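Local structure of MmeI (Methylophilus methylotrophus, 5HR4) at residues His455-Asn460 with Asn467-Ala472; Gly367-Ile372 with Phe477-Pro482. The protein is a restriction-modification enzyme that probably methylates adenine at N6 in DNA, using S-adenosyl-L-methionine, captured here bound to DNA and the cofactor analogue sinefungin. All blocks are in the same frame, centred on the assembly; numbering follows the deposited sequence.

How the contacts relate
Both contacts involve a strand of the same mixed sheet of the methyltransferase domain, their centres about 14 Å apart. Contact 1, nested along the chain inside the loop closed by contact 2, lies at the surface on outermost strand 455-458; contact 2 is buried where helix 368-388 meets strand 477-480. They touch through Ile456 CD1 and Leu370 CD1, 3.6 Å apart. Sinefungin also links them: contact 1 meets its adenine through Asn460, whereas contact 2 meets its amino-acid part through Asn368, Phe369 and Asn481. Asn481 also reaches the adenine of DA7 of chain B, but the nearest atom of contact 1 is about 15 Å from DNA.

Contact 1. Residues His455-Asn460 with Asn467-Ala472; sequences HILNAN and NDVLEA. With SFG (sinefungin), chain H.
Leu457 lays its CD2 methyl against CG2 of Val469, 3.8 Å away, and the two side chains cross obliquely. Leu457 points its side chain at the turn formed by 467-472, and CD2 is the branch that makes the touch. Val469 uses both of its methyls: CG2 takes the leucine, while CG1 comes to 3.9 Å from the carbonyl O of His455, a van der Waals contact of a methyl with a backbone carbonyl oxygen. One valine thus spans two positions of the strand, on the side from which Ile456 turns away. No hydrogen bond links the segments, and the 128 Å² they bury is modest, so this is a small, largely apolar patch at the surface.

One bond within the turn closes it. Asn467 OD1 accepts the backbone N of Ala472 at 2.9 Å, in a fairly straight bond (166° at the hydrogen) that ties its two ends together. Past the end of the strand, Asn460 accepts a weak hydrogen bond from N6 of sinefungin, its OD1 lying 3.1 Å from that amino group. The same OD1 takes the N-H of Leu462, and ND2 is weakly bonded to Asp497, so both ends of the amide that meets the analogue's adenine have further partners.

In the fold, 455-458 is the outermost strand, paired in parallel with 409-413. Ile456 packs on helix 416-440, while Val469 rests on Ile412 and Leu470 on Phe410 of the neighbouring strand; Tyr524 of helix 517-524 bonds to the turn through Leu470 O.

Contact 2. Residues Gly367-Ile372 with Phe477-Pro482; sequences GNFLVI and FILGNP. With SFG (sinefungin), chain H; nucleotides of chain B.
The Phe369 ring carries Gly480 on one face, with CA 3.6 Å above the plane and offset toward the rim, a CH-pi contact with bare backbone. At its edge, in plane, the amino N of sinefungin lies 3.7 Å from CD2. Asn481 comes obliquely, its CB 3.5 Å from Phe369 CE2, with ring and amide planes 68° apart. Leu479 slides past in the opposite direction to bring CD1 to 3.5 Å from Phe369 CB. Helix 368-388 is thereby seated on the end of strand 477-480.

Sinefungin bridges the two segments. Asn368 ND2 makes weak bonds to both its carboxylate oxygens, and its NE donates to the backbone O of Asn481 at 2.9 Å. With CG anti to the backbone N (chi1 179°), the Asn481 amide extends to DA7 of chain B: ND2 gives a hydrogen bond to N1 at 3.2 Å, and OD1 takes a weak one from N6 at 3.3 Å. Thr316 OG1 also binds ND2, positioning the amide.

Asn481 and Pro482 begin the NPPF motif of amino-methyltransferases. Sinefungin NE, which replaces the transferable methyl, lies 2.9 Å from N6 of DA7 of chain B, an arrangement consistent with an adenine amino group presented for methyl transfer.

Contact 1. Residues His455-Asn460 with Asn467-Ala472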
ATOM      1  N   HIS A 455      17.374  18.048  -2.809  1.00 32.32           N
ATOM      2  CA  HIS A 455      17.991  17.212  -3.828  1.00 31.02           C
ATOM      3  C   HIS A 455      16.987  16.143  -4.245  1.00 29.92           C
ATOM      4  O   HIS A 455      17.181  14.946  -3.989  1.00 28.96           O
ATOM      5  CB  HIS A 455      19.294  16.615  -3.308  1.00 28.86           C
ATOM      6  CG  HIS A 455      20.288  17.646  -2.861  1.00 39.18           C
ATOM      7  ND1 HIS A 455      20.551  17.902  -1.529  1.00 40.64           N
ATOM      8  CD2 HIS A 455      21.076  18.494  -3.568  1.00 38.56           C
ATOM      9  CE1 HIS A 455      21.460  18.857  -1.436  1.00 39.88           C
ATOM     10  NE2 HIS A 455      21.795  19.236  -2.658  1.00 42.79           N
ATOM     11  N   ILE A 456      15.902  16.594  -4.871  1.00 29.23           N
ATOM     12  CA  ILE A 456      14.897  15.717  -5.465  1.00 28.86           C
ATOM     13  C   ILE A 456      15.268  15.471  -6.922  1.00 33.18           C
ATOM     14  O   ILE A 456      15.386  16.413  -7.716  1.00 28.13           O
ATOM     15  CB  ILE A 456      13.498  16.338  -5.370  1.00 29.30           C
ATOM     16  CG1 ILE A 456      13.222  16.798  -3.934  1.00 31.36           C
ATOM     17  CG2 ILE A 456      12.440  15.348  -5.851  1.00 24.10           C
ATOM     18  CD1 ILE A 456      13.301  15.691  -2.922  1.00 26.86           C
ATOM     19  N   LEU A 457      15.444  14.211  -7.276  1.00 29.55           N
ATOM     20  CA  LEU A 457      15.701  13.835  -8.656  1.00 31.44           C
ATOM     21  C   LEU A 457      14.435  13.256  -9.300  1.00 35.40           C
ATOM     22  O   LEU A 457      13.705  12.478  -8.678  1.00 32.00           O
ATOM     23  CB  LEU A 457      16.833  12.816  -8.713  1.00 30.83           C
ATOM     24  CG  LEU A 457      17.193  12.374 -10.122  1.00 31.73           C
ATOM     25  CD1 LEU A 457      17.662  13.575 -10.904  1.00 22.02           C
ATOM     26  CD2 LEU A 457      18.253  11.282 -10.067  1.00 32.84           C
ATOM     27  N   ASN A 458      14.173  13.647 -10.545  1.00 33.19           N
ATOM     28  CA  ASN A 458      13.084  13.076 -11.332  1.00 27.79           C
ATOM     29  C   ASN A 458      13.692  11.954 -12.159  1.00 28.76           C
ATOM     30  O   ASN A 458      14.328  12.202 -13.184  1.00 27.75           O
ATOM     31  CB  ASN A 458      12.425  14.133 -12.215  1.00 24.32           C
ATOM     32  CG  ASN A 458      11.349  13.551 -13.143  1.00 32.22           C
ATOM     33  OD1 ASN A 458      11.028  14.138 -14.181  1.00 36.07           O
ATOM     34  ND2 ASN A 458      10.786  12.400 -12.770  1.00 31.33           N
ATOM     35  N   ALA A 459      13.491  10.716 -11.721  1.00 28.04           N
ATOM     36  CA  ALA A 459      14.104   9.570 -12.360  1.00 24.70           C
ATOM     37  C   ALA A 459      13.366   8.334 -11.884  1.00 27.42           C
ATOM     38  O   ALA A 459      12.351   8.432 -11.190  1.00 32.51           O
ATOM     39  CB  ALA A 459      15.599   9.511 -12.054  1.00 22.75           C
ATOM     40  N   ASN A 460      13.882   7.165 -12.240  1.00 28.51           N
ATOM     41  CA  ASN A 460      13.241   5.889 -11.961  1.00 30.64           C
ATOM     42  C   ASN A 460      14.125   5.134 -10.979  1.00 34.20           C
ATOM     43  O   ASN A 460      15.112   4.507 -11.376  1.00 36.83           O
ATOM     44  CB  ASN A 460      13.019   5.092 -13.248  1.00 34.03           C
ATOM     45  CG  ASN A 460      12.302   3.781 -13.001  1.00 34.50           C
ATOM     46  OD1 ASN A 460      12.686   2.991 -12.130  1.00 39.72           O
ATOM     47  ND2 ASN A 460      11.240   3.555 -13.737  1.00 29.53           N
ATOM     48  N   ASN A 467      23.507   6.138  -5.330  1.00 35.90           N
ATOM     49  CA  ASN A 467      24.653   6.996  -5.011  1.00 39.66           C
ATOM     50  C   ASN A 467      24.763   8.229  -5.910  1.00 37.37           C
ATOM     51  O   ASN A 467      25.486   9.166  -5.562  1.00 41.63           O
ATOM     52  CB  ASN A 467      25.966   6.207  -5.072  1.00 31.40           C
ATOM     53  CG  ASN A 467      26.116   5.238  -3.913  1.00 41.67           C
ATOM     54  OD1 ASN A 467      26.397   5.639  -2.768  1.00 36.76           O
ATOM     55  ND2 ASN A 467      25.931   3.950  -4.198  1.00 37.38           N
ATOM     56  N   ASP A 468      24.078   8.277  -7.053  1.00 36.42           N
ATOM     57  CA  ASP A 468      24.112   9.528  -7.806  1.00 39.49           C
ATOM     58  C   ASP A 468      23.247  10.610  -7.166  1.00 42.81           C
ATOM     59  O   ASP A 468      23.472  11.802  -7.409  1.00 44.09           O
ATOM     60  CB  ASP A 468      23.682   9.292  -9.250  1.00 42.19           C
ATOM     61  CG  ASP A 468      24.561   8.292  -9.954  1.00 43.34           C
ATOM     62  OD1 ASP A 468      25.730   8.148  -9.527  1.00 49.53           O
ATOM     63  OD2 ASP A 468      24.085   7.653 -10.924  1.00 44.51           O
ATOM     64  N   VAL A 469      22.269  10.227  -6.353  1.00 42.37           N
ATOM     65  CA  VAL A 469      21.477  11.194  -5.604  1.00 40.63           C
ATOM     66  C   VAL A 469      22.167  11.567  -4.304  1.00 40.50           C
ATOM     67  O   VAL A 469      22.163  12.737  -3.906  1.00 40.38           O
ATOM     68  CB  VAL A 469      20.068  10.630  -5.335  1.00 37.74           C
ATOM     69  CG1 VAL A 469      19.181  11.677  -4.639  1.00 29.23           C
ATOM     70  CG2 VAL A 469      19.459  10.140  -6.637  1.00 41.01           C
ATOM     71  N   LEU A 470      22.749  10.576  -3.634  1.00 36.95           N
ATOM     72  CA  LEU A 470      23.340  10.775  -2.316  1.00 35.09           C
ATOM     73  C   LEU A 470      24.316   9.636  -2.085  1.00 39.85           C
ATOM     74  O   LEU A 470      23.916   8.465  -2.103  1.00 37.79           O
ATOM     75  CB  LEU A 470      22.270  10.808  -1.221  1.00 30.53           C
ATOM     76  CG  LEU A 470      22.817  10.883   0.209  1.00 35.45           C
ATOM     77  CD1 LEU A 470      23.810  12.016   0.303  1.00 33.10           C
ATOM     78  CD2 LEU A 470      21.714  11.074   1.246  1.00 29.60           C
ATOM     79  N   GLU A 471      25.587   9.969  -1.877  1.00 38.57           N
ATOM     80  CA  GLU A 471      26.555   8.941  -1.537  1.00 37.36           C
ATOM     81  C   GLU A 471      26.170   8.273  -0.213  1.00 42.57           C
ATOM     82  O   GLU A 471      25.903   8.950   0.795  1.00 37.87           O
ATOM     83  CB  GLU A 471      27.957   9.546  -1.475  1.00 35.32           C
ATOM     84  N   ALA A 472      26.132   6.933  -0.228  1.00 39.13           N
ATOM     85  CA  ALA A 472      25.748   6.156   0.949  1.00 33.48           C
ATOM     86  C   ALA A 472      26.520   6.571   2.201  1.00 40.70           C
ATOM     87  O   ALA A 472      25.950   6.637   3.296  1.00 39.97           O
ATOM     88  CB  ALA A 472      25.949   4.665   0.676  1.00 31.02           C
TER
HETATM   89  N   SFG H1002       5.015   9.183  -0.046  1.00 39.36           N
HETATM   90  CA  SFG H1002       4.494  10.052  -1.080  1.00 41.66           C
HETATM   91  C   SFG H1002       3.616  11.082  -0.396  1.00 44.47           C
HETATM   92  O   SFG H1002       3.473  11.020   0.845  1.00 45.42           O
HETATM   93  OXT SFG H1002       3.043  11.990  -1.046  1.00 43.95           O
HETATM   94  CB  SFG H1002       3.677   9.248  -2.084  1.00 40.94           C
HETATM   95  CG  SFG H1002       4.555   8.124  -2.612  1.00 38.68           C
HETATM   96  CD  SFG H1002       3.636   7.204  -3.384  1.00 36.43           C
HETATM   97  NE  SFG H1002       2.988   6.346  -2.413  1.00 35.96           N
HETATM   98  C5' SFG H1002       4.402   6.381  -4.433  1.00 40.93           C
HETATM   99  C4' SFG H1002       5.243   7.239  -5.438  1.00 40.18           C
HETATM  100  O4' SFG H1002       6.108   6.467  -6.031  1.00 39.00           O
HETATM  101  C3' SFG H1002       4.424   7.830  -6.599  1.00 45.25           C
HETATM  102  O3' SFG H1002       4.429   9.177  -6.456  1.00 50.67           O
HETATM  103  C2' SFG H1002       5.133   7.374  -7.908  1.00 42.99           C
HETATM  104  O2' SFG H1002       5.232   8.482  -8.900  1.00 45.35           O
HETATM  105  C1' SFG H1002       6.324   7.050  -7.518  1.00 38.60           C
HETATM  106  N9  SFG H1002       6.896   5.964  -8.251  1.00 33.27           N
HETATM  107  C8  SFG H1002       6.292   4.877  -8.724  1.00 37.02           C
HETATM  108  N7  SFG H1002       7.213   4.103  -9.301  1.00 34.95           N
HETATM  109  C5  SFG H1002       8.390   4.715  -9.175  1.00 38.51           C
HETATM  110  C6  SFG H1002       9.645   4.352  -9.602  1.00 37.93           C
HETATM  111  N6  SFG H1002      10.137   3.197 -10.312  1.00 32.91           N
HETATM  112  N1  SFG H1002      10.695   5.129  -9.366  1.00 36.32           N
HETATM  113  C2  SFG H1002      10.516   6.292  -8.695  1.00 32.87           C
HETATM  114  N3  SFG H1002       9.274   6.653  -8.277  1.00 34.79           N
HETATM  115  C4  SFG H1002       8.206   5.861  -8.519  1.00 35.93           C

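Contact 2. Residues Gly367-Ile372 with Phe477-Pro482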
ATOM      1  N   GLY A 367       6.665  14.526  -1.596  1.00 35.14           N
ATOM      2  CA  GLY A 367       7.650  14.914  -0.606  1.00 31.25           C
ATOM      3  C   GLY A 367       7.200  14.912   0.838  1.00 32.62           C
ATOM      4  O   GLY A 367       7.905  15.472   1.686  1.00 36.07           O
ATOM      5  N   ASN A 368       6.073  14.281   1.162  1.00 30.84           N
ATOM      6  CA  ASN A 368       5.512  14.426   2.504  1.00 30.22           C
ATOM      7  C   ASN A 368       6.453  13.894   3.583  1.00 31.72           C
ATOM      8  O   ASN A 368       6.702  14.576   4.587  1.00 30.33           O
ATOM      9  CB  ASN A 368       4.147  13.754   2.567  1.00 31.35           C
ATOM     10  CG  ASN A 368       3.059  14.648   2.019  1.00 33.99           C
ATOM     11  OD1 ASN A 368       3.121  15.852   2.205  1.00 32.50           O
ATOM     12  ND2 ASN A 368       2.080  14.076   1.320  1.00 33.21           N
ATOM     13  N   PHE A 369       6.989  12.680   3.402  1.00 31.00           N
ATOM     14  CA  PHE A 369       8.000  12.173   4.333  1.00 27.83           C
ATOM     15  C   PHE A 369       9.114  13.185   4.567  1.00 31.55           C
ATOM     16  O   PHE A 369       9.561  13.373   5.706  1.00 29.61           O
ATOM     17  CB  PHE A 369       8.617  10.878   3.820  1.00 28.07           C
ATOM     18  CG  PHE A 369       7.779   9.688   4.042  1.00 26.62           C
ATOM     19  CD1 PHE A 369       7.793   9.036   5.253  1.00 29.12           C
ATOM     20  CD2 PHE A 369       6.989   9.195   3.029  1.00 30.36           C
ATOM     21  CE1 PHE A 369       6.998   7.916   5.467  1.00 30.44           C
ATOM     22  CE2 PHE A 369       6.213   8.075   3.227  1.00 30.30           C
ATOM     23  CZ  PHE A 369       6.208   7.441   4.452  1.00 27.73           C
ATOM     24  N   LEU A 370       9.598  13.833   3.500  1.00 29.05           N
ATOM     25  CA  LEU A 370      10.641  14.836   3.694  1.00 28.69           C
ATOM     26  C   LEU A 370      10.107  16.085   4.384  1.00 28.24           C
ATOM     27  O   LEU A 370      10.844  16.727   5.144  1.00 29.97           O
ATOM     28  CB  LEU A 370      11.286  15.208   2.360  1.00 23.82           C
ATOM     29  CG  LEU A 370      11.894  13.976   1.690  1.00 28.15           C
ATOM     30  CD1 LEU A 370      12.419  14.296   0.303  1.00 28.21           C
ATOM     31  CD2 LEU A 370      12.973  13.371   2.559  1.00 28.19           C
ATOM     32  N   VAL A 371       8.846  16.449   4.137  1.00 26.68           N
ATOM     33  CA  VAL A 371       8.313  17.682   4.706  1.00 25.62           C
ATOM     34  C   VAL A 371       8.041  17.499   6.194  1.00 28.94           C
ATOM     35  O   VAL A 371       8.536  18.267   7.026  1.00 29.86           O
ATOM     36  CB  VAL A 371       7.061  18.133   3.932  1.00 28.00           C
ATOM     37  CG1 VAL A 371       6.261  19.141   4.725  1.00 29.68           C
ATOM     38  CG2 VAL A 371       7.462  18.731   2.599  1.00 25.04           C
ATOM     39  N   ILE A 372       7.290  16.450   6.558  1.00 28.92           N
ATOM     40  CA  ILE A 372       7.064  16.152   7.973  1.00 26.85           C
ATOM     41  C   ILE A 372       8.385  16.025   8.722  1.00 29.84           C
ATOM     42  O   ILE A 372       8.520  16.536   9.842  1.00 31.90           O
ATOM     43  CB  ILE A 372       6.216  14.879   8.148  1.00 28.89           C
ATOM     44  CG1 ILE A 372       4.866  15.065   7.490  1.00 32.96           C
ATOM     45  CG2 ILE A 372       5.987  14.601   9.640  1.00 21.30           C
ATOM     46  CD1 ILE A 372       4.120  16.206   8.137  1.00 37.43           C
ATOM     47  N   PHE A 477      19.192   8.140   6.922  1.00 31.24           N
ATOM     48  CA  PHE A 477      17.946   7.390   6.944  1.00 35.34           C
ATOM     49  C   PHE A 477      17.355   7.255   5.544  1.00 32.84           C
ATOM     50  O   PHE A 477      17.423   8.180   4.726  1.00 29.40           O
ATOM     51  CB  PHE A 477      16.954   8.040   7.897  1.00 25.67           C
ATOM     52  CG  PHE A 477      17.522   8.284   9.237  1.00 28.29           C
ATOM     53  CD1 PHE A 477      17.446   7.314  10.225  1.00 32.61           C
ATOM     54  CD2 PHE A 477      18.177   9.469   9.516  1.00 31.46           C
ATOM     55  CE1 PHE A 477      17.989   7.530  11.476  1.00 25.35           C
ATOM     56  CE2 PHE A 477      18.736   9.683  10.763  1.00 28.12           C
ATOM     57  CZ  PHE A 477      18.632   8.713  11.743  1.00 25.99           C
ATOM     58  N   ILE A 478      16.793   6.077   5.280  1.00 30.37           N
ATOM     59  CA  ILE A 478      16.048   5.784   4.069  1.00 33.82           C
ATOM     60  C   ILE A 478      14.623   5.484   4.505  1.00 34.89           C
ATOM     61  O   ILE A 478      14.383   4.516   5.239  1.00 33.34           O
ATOM     62  CB  ILE A 478      16.662   4.609   3.292  1.00 39.01           C
ATOM     63  CG1 ILE A 478      18.006   5.010   2.694  1.00 36.24           C
ATOM     64  CG2 ILE A 478      15.758   4.151   2.167  1.00 34.13           C
ATOM     65  CD1 ILE A 478      18.662   3.877   2.008  1.00 35.97           C
ATOM     66  N   LEU A 479      13.682   6.327   4.083  1.00 34.80           N
ATOM     67  CA  LEU A 479      12.286   6.136   4.428  1.00 34.29           C
ATOM     68  C   LEU A 479      11.400   6.471   3.243  1.00 35.29           C
ATOM     69  O   LEU A 479      11.756   7.295   2.399  1.00 35.67           O
ATOM     70  CB  LEU A 479      11.884   6.998   5.621  1.00 33.87           C
ATOM     71  CG  LEU A 479      12.403   8.427   5.730  1.00 32.47           C
ATOM     72  CD1 LEU A 479      11.598   9.360   4.909  1.00 35.93           C
ATOM     73  CD2 LEU A 479      12.289   8.833   7.185  1.00 36.48           C
ATOM     74  N   GLY A 480      10.233   5.851   3.196  1.00 32.57           N
ATOM     75  CA  GLY A 480       9.226   6.285   2.255  1.00 30.04           C
ATOM     76  C   GLY A 480       8.158   5.236   2.059  1.00 32.12           C
ATOM     77  O   GLY A 480       8.188   4.159   2.649  1.00 32.14           O
ATOM     78  N   ASN A 481       7.214   5.576   1.176  1.00 35.61           N
ATOM     79  CA  ASN A 481       6.037   4.762   0.893  1.00 30.76           C
ATOM     80  C   ASN A 481       6.021   4.405  -0.590  1.00 28.51           C
ATOM     81  O   ASN A 481       5.297   5.027  -1.382  1.00 28.23           O
ATOM     82  CB  ASN A 481       4.759   5.491   1.302  1.00 26.97           C
ATOM     83  CG  ASN A 481       3.522   4.683   1.009  1.00 25.92           C
ATOM     84  OD1 ASN A 481       3.572   3.454   0.898  1.00 23.31           O
ATOM     85  ND2 ASN A 481       2.399   5.365   0.870  1.00 25.92           N
ATOM     86  N   PRO A 482       6.772   3.382  -0.987  1.00 27.72           N
ATOM     87  CA  PRO A 482       6.894   3.025  -2.414  1.00 28.34           C
ATOM     88  C   PRO A 482       5.616   2.412  -2.964  1.00 35.10           C
ATOM     89  O   PRO A 482       4.795   1.864  -2.205  1.00 27.27           O
ATOM     90  CB  PRO A 482       8.040   1.999  -2.422  1.00 31.49           C
ATOM     91  CG  PRO A 482       8.701   2.119  -1.082  1.00 29.59           C
ATOM     92  CD  PRO A 482       7.648   2.568  -0.132  1.00 27.20           C
TER
HETATM   93  N   SFG H1002       5.015   9.183  -0.046  1.00 39.36           N
HETATM   94  CA  SFG H1002       4.494  10.052  -1.080  1.00 41.66           C
HETATM   95  C   SFG H1002       3.616  11.082  -0.396  1.00 44.47           C
HETATM   96  O   SFG H1002       3.473  11.020   0.845  1.00 45.42           O
HETATM   97  OXT SFG H1002       3.043  11.990  -1.046  1.00 43.95           O
HETATM   98  CB  SFG H1002       3.677   9.248  -2.084  1.00 40.94           C
HETATM   99  CG  SFG H1002       4.555   8.124  -2.612  1.00 38.68           C
HETATM  100  CD  SFG H1002       3.636   7.204  -3.384  1.00 36.43           C
HETATM  101  NE  SFG H1002       2.988   6.346  -2.413  1.00 35.96           N
HETATM  102  C5' SFG H1002       4.402   6.381  -4.433  1.00 40.93           C
HETATM  103  C4' SFG H1002       5.243   7.239  -5.438  1.00 40.18           C
HETATM  104  O4' SFG H1002       6.108   6.467  -6.031  1.00 39.00           O
HETATM  105  C3' SFG H1002       4.424   7.830  -6.599  1.00 45.25           C
HETATM  106  O3' SFG H1002       4.429   9.177  -6.456  1.00 50.67           O
HETATM  107  C2' SFG H1002       5.133   7.374  -7.908  1.00 42.99           C
HETATM  108  O2' SFG H1002       5.232   8.482  -8.900  1.00 45.35           O
HETATM  109  C1' SFG H1002       6.324   7.050  -7.518  1.00 38.60           C
HETATM  110  N9  SFG H1002       6.896   5.964  -8.251  1.00 33.27           N
HETATM  111  C8  SFG H1002       6.292   4.877  -8.724  1.00 37.02           C
HETATM  112  N7  SFG H1002       7.213   4.103  -9.301  1.00 34.95           N
HETATM  113  C5  SFG H1002       8.390   4.715  -9.175  1.00 38.51           C
HETATM  114  C6  SFG H1002       9.645   4.352  -9.602  1.00 37.93           C
HETATM  115  N6  SFG H1002      10.137   3.197 -10.312  1.00 32.91           N
HETATM  116  N1  SFG H1002      10.695   5.129  -9.366  1.00 36.32           N
HETATM  117  C2  SFG H1002      10.516   6.292  -8.695  1.00 32.87           C
HETATM  118  N3  SFG H1002       9.274   6.653  -8.277  1.00 34.79           N
HETATM  119  C4  SFG H1002       8.206   5.861  -8.519  1.00 35.93           C
ATOM    120  P    DA B   7      -3.530  -3.846  -6.806  1.00 30.69           P
ATOM    121  OP1  DA B   7      -3.962  -2.996  -7.951  1.00 25.69           O
ATOM    122  OP2  DA B   7      -2.142  -4.366  -6.770  1.00 25.65           O
ATOM    123  O5'  DA B   7      -3.896  -3.083  -5.466  1.00 30.66           O
ATOM    124  C5'  DA B   7      -2.977  -2.332  -4.783  1.00 24.13           C
ATOM    125  C4'  DA B   7      -3.743  -1.283  -4.040  1.00 24.41           C
ATOM    126  O4'  DA B   7      -2.855  -0.463  -3.285  1.00 24.74           O
ATOM    127  C3'  DA B   7      -4.558  -0.352  -4.921  1.00 26.76           C
ATOM    128  O3'  DA B   7      -5.802  -0.169  -4.297  1.00 27.28           O
ATOM    129  C2'  DA B   7      -3.727   0.934  -4.940  1.00 26.25           C
ATOM    130  C1'  DA B   7      -3.068   0.899  -3.574  1.00 27.04           C
ATOM    131  N9   DA B   7      -1.745   1.504  -3.501  1.00 28.76           N
ATOM    132  C8   DA B   7      -0.748   1.390  -4.413  1.00 26.87           C
ATOM    133  N7   DA B   7       0.360   1.966  -4.051  1.00 28.44           N
ATOM    134  C5   DA B   7       0.080   2.475  -2.793  1.00 30.34           C
ATOM    135  C6   DA B   7       0.860   3.198  -1.852  1.00 28.00           C
ATOM    136  N6   DA B   7       2.129   3.558  -2.063  1.00 28.36           N
ATOM    137  N1   DA B   7       0.275   3.550  -0.691  1.00 28.37           N
ATOM    138  C2   DA B   7      -0.991   3.198  -0.484  1.00 27.62           C
ATOM    139  N3   DA B   7      -1.814   2.512  -1.286  1.00 31.01           N
ATOM    140  C4   DA B   7      -1.206   2.182  -2.434  1.00 28.76           C
TER